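Local coordinates for protein metalloprotease stcE (Escherichia coli, PDB 4DNY) that probably cleaves mucins and other O-glycosylated proteins as a secreted zinc metalloprotease of the metzincin kind, here represented by a fragment of the enzyme, at residues K26-V31 / H46-N51; N35-S38 / S44-S47. All blocks are in the same frame, centred on the assembly; numbering follows the deposited sequence.

Contact 1. Residues K26-V31 / H46-N51; sequences KIINTV and HSHLTN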
ATOM      1  N   LYS A  26      -5.376  -3.114   9.047  1.00 11.88           N
ATOM      2  CA  LYS A  26      -4.190  -2.566   9.709  1.00 12.97           C
ATOM      3  C   LYS A  26      -3.916  -1.198   9.238  1.00 14.25           C
ATOM      4  O   LYS A  26      -3.728  -0.969   8.077  1.00 15.22           O
ATOM      5  CB  LYS A  26      -2.988  -3.458   9.408  1.00 14.42           C
ATOM      6  CG  LYS A  26      -1.656  -2.824   9.749  1.00 14.95           C
ATOM      7  CD  LYS A  26      -1.376  -2.693  11.258  1.00 17.07           C
ATOM      8  CE  LYS A  26      -0.043  -1.946  11.506  1.00 16.65           C
ATOM      9  NZ  LYS A  26       0.349  -1.861  12.947  1.00 18.22           N
ATOM     10  N   ILE A  27      -3.820  -0.252  10.183  1.00 14.42           N
ATOM     11  CA  ILE A  27      -3.420   1.118   9.824  1.00 14.07           C
ATOM     12  C   ILE A  27      -1.962   1.321  10.171  1.00 13.35           C
ATOM     13  O   ILE A  27      -1.529   0.992  11.252  1.00 14.20           O
ATOM     14  CB  ILE A  27      -4.260   2.173  10.604  1.00 14.55           C
ATOM     15  CG1 ILE A  27      -5.693   2.139  10.132  1.00 17.84           C
ATOM     16  CG2 ILE A  27      -3.699   3.570  10.448  1.00 13.23           C
ATOM     17  CD1 ILE A  27      -6.407   1.000  10.669  1.00 25.41           C
ATOM     18  N   ILE A  28      -1.188   1.889   9.235  1.00 11.60           N
ATOM     19  CA  ILE A  28       0.197   2.238   9.466  1.00 11.80           C
ATOM     20  C   ILE A  28       0.230   3.697   9.479  1.00 12.21           C
ATOM     21  O   ILE A  28      -0.011   4.331   8.492  1.00 11.24           O
ATOM     22  CB  ILE A  28       1.113   1.633   8.313  1.00 11.17           C
ATOM     23  CG1 ILE A  28       1.138   0.122   8.431  1.00 11.44           C
ATOM     24  CG2 ILE A  28       2.521   2.315   8.328  1.00 12.25           C
ATOM     25  CD1 ILE A  28       1.874  -0.599   7.330  1.00 13.70           C
ATOM     26  N   ASN A  29       0.459   4.315  10.637  1.00 11.72           N
ATOM     27  CA  ASN A  29       0.370   5.774  10.798  1.00 10.84           C
ATOM     28  C   ASN A  29       1.320   6.312  11.842  1.00 11.72           C
ATOM     29  O   ASN A  29       1.058   7.383  12.408  1.00 12.59           O
ATOM     30  CB  ASN A  29      -1.061   6.208  11.132  1.00 11.34           C
ATOM     31  CG  ASN A  29      -1.522   5.728  12.504  1.00 13.31           C
ATOM     32  OD1 ASN A  29      -0.882   4.894  13.108  1.00 12.68           O
ATOM     33  ND2 ASN A  29      -2.666   6.236  12.985  1.00 13.76           N
ATOM     34  N   THR A  30       2.421   5.603  12.054  1.00 11.08           N
ATOM     35  CA  THR A  30       3.453   6.096  12.993  1.00 12.40           C
ATOM     36  C   THR A  30       4.783   6.116  12.283  1.00 12.99           C
ATOM     37  O   THR A  30       4.952   5.440  11.263  1.00 12.27           O
ATOM     38  CB  THR A  30       3.562   5.147  14.222  1.00 13.27           C
ATOM     39  OG1 THR A  30       3.854   3.830  13.749  1.00 12.81           O
ATOM     40  CG2 THR A  30       2.281   5.171  15.030  1.00 14.90           C
ATOM     41  N   VAL A  31       5.749   6.876  12.834  1.00 12.83           N
ATOM     42  CA  VAL A  31       7.053   7.065  12.169  1.00 13.33           C
ATOM     43  C   VAL A  31       7.792   5.755  11.981  1.00 14.64           C
ATOM     44  O   VAL A  31       8.261   5.451  10.880  1.00 14.41           O
ATOM     45  CB  VAL A  31       7.925   8.096  12.893  1.00 14.68           C
ATOM     46  CG1 VAL A  31       9.316   8.137  12.195  1.00 15.57           C
ATOM     47  CG2 VAL A  31       7.247   9.459  12.873  1.00 14.96           C
ATOM     48  N   HIS A  46       3.722  -7.034   3.754  1.00 20.27           N
ATOM     49  CA  HIS A  46       3.462  -8.446   3.574  1.00 21.47           C
ATOM     50  C   HIS A  46       3.064  -9.112   4.919  1.00 22.46           C
ATOM     51  O   HIS A  46       2.082  -9.847   5.010  1.00 21.72           O
ATOM     52  CB  HIS A  46       4.729  -9.113   2.998  1.00 22.69           C
ATOM     53  CG  HIS A  46       4.471 -10.361   2.226  1.00 27.97           C
ATOM     54  ND1 HIS A  46       5.327 -10.792   1.220  1.00 32.02           N
ATOM     55  CD2 HIS A  46       3.445 -11.247   2.265  1.00 31.38           C
ATOM     56  CE1 HIS A  46       4.825 -11.898   0.677  1.00 32.53           C
ATOM     57  NE2 HIS A  46       3.705 -12.211   1.311  1.00 34.09           N
ATOM     58  N   SER A  47       3.846  -8.818   5.954  1.00 22.08           N
ATOM     59  CA  SER A  47       3.619  -9.399   7.308  1.00 25.60           C
ATOM     60  C   SER A  47       2.229  -8.979   7.846  1.00 23.76           C
ATOM     61  O   SER A  47       1.494  -9.784   8.362  1.00 25.40           O
ATOM     62  CB  SER A  47       4.737  -8.999   8.295  1.00 25.92           C
ATOM     63  OG  SER A  47       4.740  -7.589   8.423  1.00 36.71           O
ATOM     64  N   HIS A  48       1.896  -7.703   7.689  1.00 22.21           N
ATOM     65  CA  HIS A  48       0.586  -7.215   8.147  1.00 20.76           C
ATOM     66  C   HIS A  48      -0.597  -7.764   7.385  1.00 20.38           C
ATOM     67  O   HIS A  48      -1.670  -8.007   7.959  1.00 21.59           O
ATOM     68  CB  HIS A  48       0.584  -5.659   8.177  1.00 19.83           C
ATOM     69  CG  HIS A  48       1.427  -5.106   9.278  1.00 21.94           C
ATOM     70  ND1 HIS A  48       1.282  -5.504  10.596  1.00 25.85           N
ATOM     71  CD2 HIS A  48       2.425  -4.202   9.250  1.00 22.21           C
ATOM     72  CE1 HIS A  48       2.177  -4.864  11.331  1.00 25.20           C
ATOM     73  NE2 HIS A  48       2.866  -4.057  10.539  1.00 25.40           N
ATOM     74  N   LEU A  49      -0.378  -8.135   6.120  1.00 19.00           N
ATOM     75  CA  LEU A  49      -1.423  -8.737   5.323  1.00 18.83           C
ATOM     76  C   LEU A  49      -1.683 -10.208   5.608  1.00 20.46           C
ATOM     77  O   LEU A  49      -2.680 -10.766   5.181  1.00 20.69           O
ATOM     78  CB  LEU A  49      -1.147  -8.518   3.820  1.00 16.77           C
ATOM     79  CG  LEU A  49      -1.342  -7.082   3.276  1.00 14.76           C
ATOM     80  CD1 LEU A  49      -0.920  -6.964   1.827  1.00 14.81           C
ATOM     81  CD2 LEU A  49      -2.836  -6.664   3.468  1.00 14.96           C
ATOM     82  N   THR A  50      -0.786 -10.831   6.370  1.00 22.84           N
ATOM     83  CA  THR A  50      -1.030 -12.228   6.737  1.00 25.72           C
ATOM     84  C   THR A  50      -2.243 -12.349   7.662  1.00 25.02           C
ATOM     85  O   THR A  50      -2.932 -13.379   7.645  1.00 26.70           O
ATOM     86  CB  THR A  50       0.251 -12.908   7.318  1.00 27.53           C
ATOM     87  OG1 THR A  50       0.653 -12.230   8.480  1.00 29.83           O
ATOM     88  CG2 THR A  50       1.372 -12.880   6.311  1.00 30.00           C
ATOM     89  N   ASN A  51      -2.474 -11.339   8.490  1.00 23.97           N
ATOM     90  CA  ASN A  51      -3.625 -11.344   9.433  1.00 25.19           C
ATOM     91  C   ASN A  51      -4.690 -10.273   9.189  1.00 23.43           C
ATOM     92  O   ASN A  51      -5.630 -10.124   9.995  1.00 23.77           O
ATOM     93  CB  ASN A  51      -3.121 -11.265  10.876  1.00 29.95           C
ATOM     94  CG  ASN A  51      -2.303 -12.485  11.260  1.00 35.11           C
ATOM     95  OD1 ASN A  51      -1.146 -12.332  11.637  1.00 45.19           O
ATOM     96  ND2 ASN A  51      -2.881 -13.694  11.121  1.00 40.27           N
TER
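The aliphatic part of K26 lies over one face of the H48 imidazole, a CH-pi contact that joins 25-28, the edge strand of the five-stranded mixed sheet, to the short helix 43-49 in what is, by family, a beta-sandwich domain. K26 CE stands almost directly above the ring, 3.7 Å from the centroid of H48 and 13° off the ring normal. Nearer the backbone in the same side chain, K26 CG is 3.9 Å from H48 CB, so successive methylenes follow the histidine from its stem out to its ring. A lysine suits this place because its long apolar stalk can cover an aromatic face while its amine reaches beyond it.

Two torsions give the path its bend. K26 starts with CG anti to the backbone N (chi1 166°), and a turn at chi2 (71°) carries the rest of the side chain, extended from there on, over the imidazole. I28, the next residue on the same side of the strand, adds a lighter touch, its CD1 4.1 Å from CD2 of H48.

Further out, the lysine amine forms a salt bridge with E33 of helix 31-35, which probably helps to hold the stalk over the ring. Backbone bonds from K26 and I28 to strand 54-60 fix the edge strand, and V55 of that strand also touches H48. On the helix side, T50 OG1 and T50 N both donate to the carbonyl of S47. The opposite face of the imidazole meets its own neighbour: S47 OG lies 4.1 Å above the plane of the H48 ring, displaced toward the rim.

Contact 2. Residues N35-S38 / S44-S47; sequences NKLS and SIHS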
ATOM      1  N   ASN A  35       8.709   4.119   8.349  1.00 15.74           N
ATOM      2  CA  ASN A  35      10.116   3.968   7.999  1.00 17.13           C
ATOM      3  C   ASN A  35      10.436   2.589   7.381  1.00 18.03           C
ATOM      4  O   ASN A  35      11.388   2.483   6.606  1.00 21.29           O
ATOM      5  CB  ASN A  35      10.991   4.192   9.256  1.00 17.98           C
ATOM      6  CG  ASN A  35      11.190   5.611   9.600  1.00 20.23           C
ATOM      7  OD1 ASN A  35      10.887   6.513   8.821  1.00 23.19           O
ATOM      8  ND2 ASN A  35      11.724   5.850  10.814  1.00 26.28           N
ATOM      9  N   LYS A  36       9.676   1.565   7.714  1.00 17.75           N
ATOM     10  CA  LYS A  36       9.888   0.209   7.174  1.00 18.41           C
ATOM     11  C   LYS A  36       9.448   0.052   5.719  1.00 17.65           C
ATOM     12  O   LYS A  36       9.734  -0.979   5.104  1.00 19.42           O
ATOM     13  CB  LYS A  36       9.228  -0.847   8.040  1.00 19.64           C
ATOM     14  CG  LYS A  36       9.717  -0.937   9.505  1.00 21.81           C
ATOM     15  CD  LYS A  36       8.952  -2.062  10.215  1.00 24.61           C
ATOM     16  CE  LYS A  36       9.347  -2.164  11.677  1.00 32.09           C
ATOM     17  NZ  LYS A  36       8.540  -3.256  12.324  1.00 36.02           N
ATOM     18  N   LEU A  37       8.712   1.026   5.177  1.00 14.94           N
ATOM     19  CA  LEU A  37       8.059   0.861   3.893  1.00 14.55           C
ATOM     20  C   LEU A  37       8.997   0.961   2.693  1.00 17.16           C
ATOM     21  O   LEU A  37       8.630   0.588   1.579  1.00 17.49           O
ATOM     22  CB  LEU A  37       6.875   1.846   3.729  1.00 14.51           C
ATOM     23  CG  LEU A  37       5.752   1.726   4.784  1.00 13.29           C
ATOM     24  CD1 LEU A  37       4.762   2.844   4.518  1.00 13.28           C
ATOM     25  CD2 LEU A  37       5.090   0.351   4.706  1.00 14.95           C
ATOM     26  N   SER A  38      10.197   1.459   2.925  1.00 18.81           N
ATOM     27  CA  SER A  38      11.197   1.573   1.877  1.00 21.82           C
ATOM     28  C   SER A  38      11.833   0.206   1.531  1.00 22.24           C
ATOM     29  O   SER A  38      12.517   0.082   0.513  1.00 24.28           O
ATOM     30  CB  SER A  38      12.236   2.571   2.342  1.00 24.06           C
ATOM     31  OG  SER A  38      12.848   2.065   3.566  1.00 32.03           O
ATOM     32  N   SER A  44       7.148  -5.505   5.492  1.00 21.27           N
ATOM     33  CA  SER A  44       6.252  -5.190   6.598  1.00 20.38           C
ATOM     34  C   SER A  44       4.818  -5.189   6.165  1.00 18.67           C
ATOM     35  O   SER A  44       3.974  -5.654   6.883  1.00 19.53           O
ATOM     36  CB  SER A  44       6.605  -3.841   7.309  1.00 20.23           C
ATOM     37  OG  SER A  44       6.422  -2.746   6.466  1.00 21.01           O
ATOM     38  N   ILE A  45       4.547  -4.685   4.959  1.00 17.89           N
ATOM     39  CA  ILE A  45       3.180  -4.740   4.404  1.00 17.59           C
ATOM     40  C   ILE A  45       2.788  -6.201   4.274  1.00 19.23           C
ATOM     41  O   ILE A  45       1.692  -6.601   4.651  1.00 18.89           O
ATOM     42  CB  ILE A  45       3.109  -4.037   3.017  1.00 18.00           C
ATOM     43  CG1 ILE A  45       3.312  -2.490   3.147  1.00 16.07           C
ATOM     44  CG2 ILE A  45       1.718  -4.316   2.353  1.00 16.36           C
ATOM     45  CD1 ILE A  45       3.240  -1.770   1.830  1.00 16.11           C
ATOM     46  N   HIS A  46       3.722  -7.034   3.754  1.00 20.27           N
ATOM     47  CA  HIS A  46       3.462  -8.446   3.574  1.00 21.47           C
ATOM     48  C   HIS A  46       3.064  -9.112   4.919  1.00 22.46           C
ATOM     49  O   HIS A  46       2.082  -9.847   5.010  1.00 21.72           O
ATOM     50  CB  HIS A  46       4.729  -9.113   2.998  1.00 22.69           C
ATOM     51  CG  HIS A  46       4.471 -10.361   2.226  1.00 27.97           C
ATOM     52  ND1 HIS A  46       5.327 -10.792   1.220  1.00 32.02           N
ATOM     53  CD2 HIS A  46       3.445 -11.247   2.265  1.00 31.38           C
ATOM     54  CE1 HIS A  46       4.825 -11.898   0.677  1.00 32.53           C
ATOM     55  NE2 HIS A  46       3.705 -12.211   1.311  1.00 34.09           N
ATOM     56  N   SER A  47       3.846  -8.818   5.954  1.00 22.08           N
ATOM     57  CA  SER A  47       3.619  -9.399   7.308  1.00 25.60           C
ATOM     58  C   SER A  47       2.229  -8.979   7.846  1.00 23.76           C
ATOM     59  O   SER A  47       1.494  -9.784   8.362  1.00 25.40           O
ATOM     60  CB  SER A  47       4.737  -8.999   8.295  1.00 25.92           C
ATOM     61  OG  SER A  47       4.740  -7.589   8.423  1.00 36.71           O
TER
HETATM   62  O   HOH W   1       9.323  -3.636   5.268  1.00 36.02           O
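L37 reaches its CD2 methyl across to I45, coming within 3.7 Å of I45 CG1, and the two branched side chains meet at about a right angle. The same methyl lies 3.8 Å from S44 OG, so one leucine branch touches two successive residues of helix 43-49. In L37 the CG lies anti to the carbonyl carbon (chi1 -59°), and with chi2 near 175° the CD2 branch is the one that meets the helix. Leucine and isoleucine suit this buried side of the contact, where branched apolar groups pack loop against helix.

The outer side is more polar. K36 CB packs 3.7 Å from S44 OG, and the extended lysine chain continues past the serine, its CD 4.1 Å from S44 CB. The small serine is consistent with the close approach of the backbones here, the CA atoms of K36 and S44 being 6.5 Å apart. One water bridges the two backbones: it donates to K36 O at 2.7 Å and accepts from S44 N at 2.9 Å, thereby satisfying an amide in the first turn of the helix. Further along, S47 OG donates to S44 O at 2.6 Å, folding a hydroxyl back onto the helix backbone.

Both apolar residues also rest on I57 of strand 54-60, and I45 further touches L70 and P71. The contact thus lies between the loop that follows helix 31-35 and the beginning of helix 43-49, with its apolar side turned to the sheet.

In the fold
From the N terminus, the chain runs through edge strand 25-28, helix 31-35 and the loop at 35-38 before entering helix 43-49. Contact 2 closes the short inner loop, with only five residues between its segments; contact 1 closes the wider one around it, bringing H48, late in helix 43-49, back beside the strand. They do not cross: both finish on the same helix, their second segments overlapping at H46 and S47, with the touching pairs of contact 2 lying inside those of contact 1. Their centres are about 7 Å apart, and I28 CD1 packs 4.3 Å from L37 CD2 where they meet. Together they fold the helical connection against the five-stranded mixed sheet, whose strand 54-60 follows next.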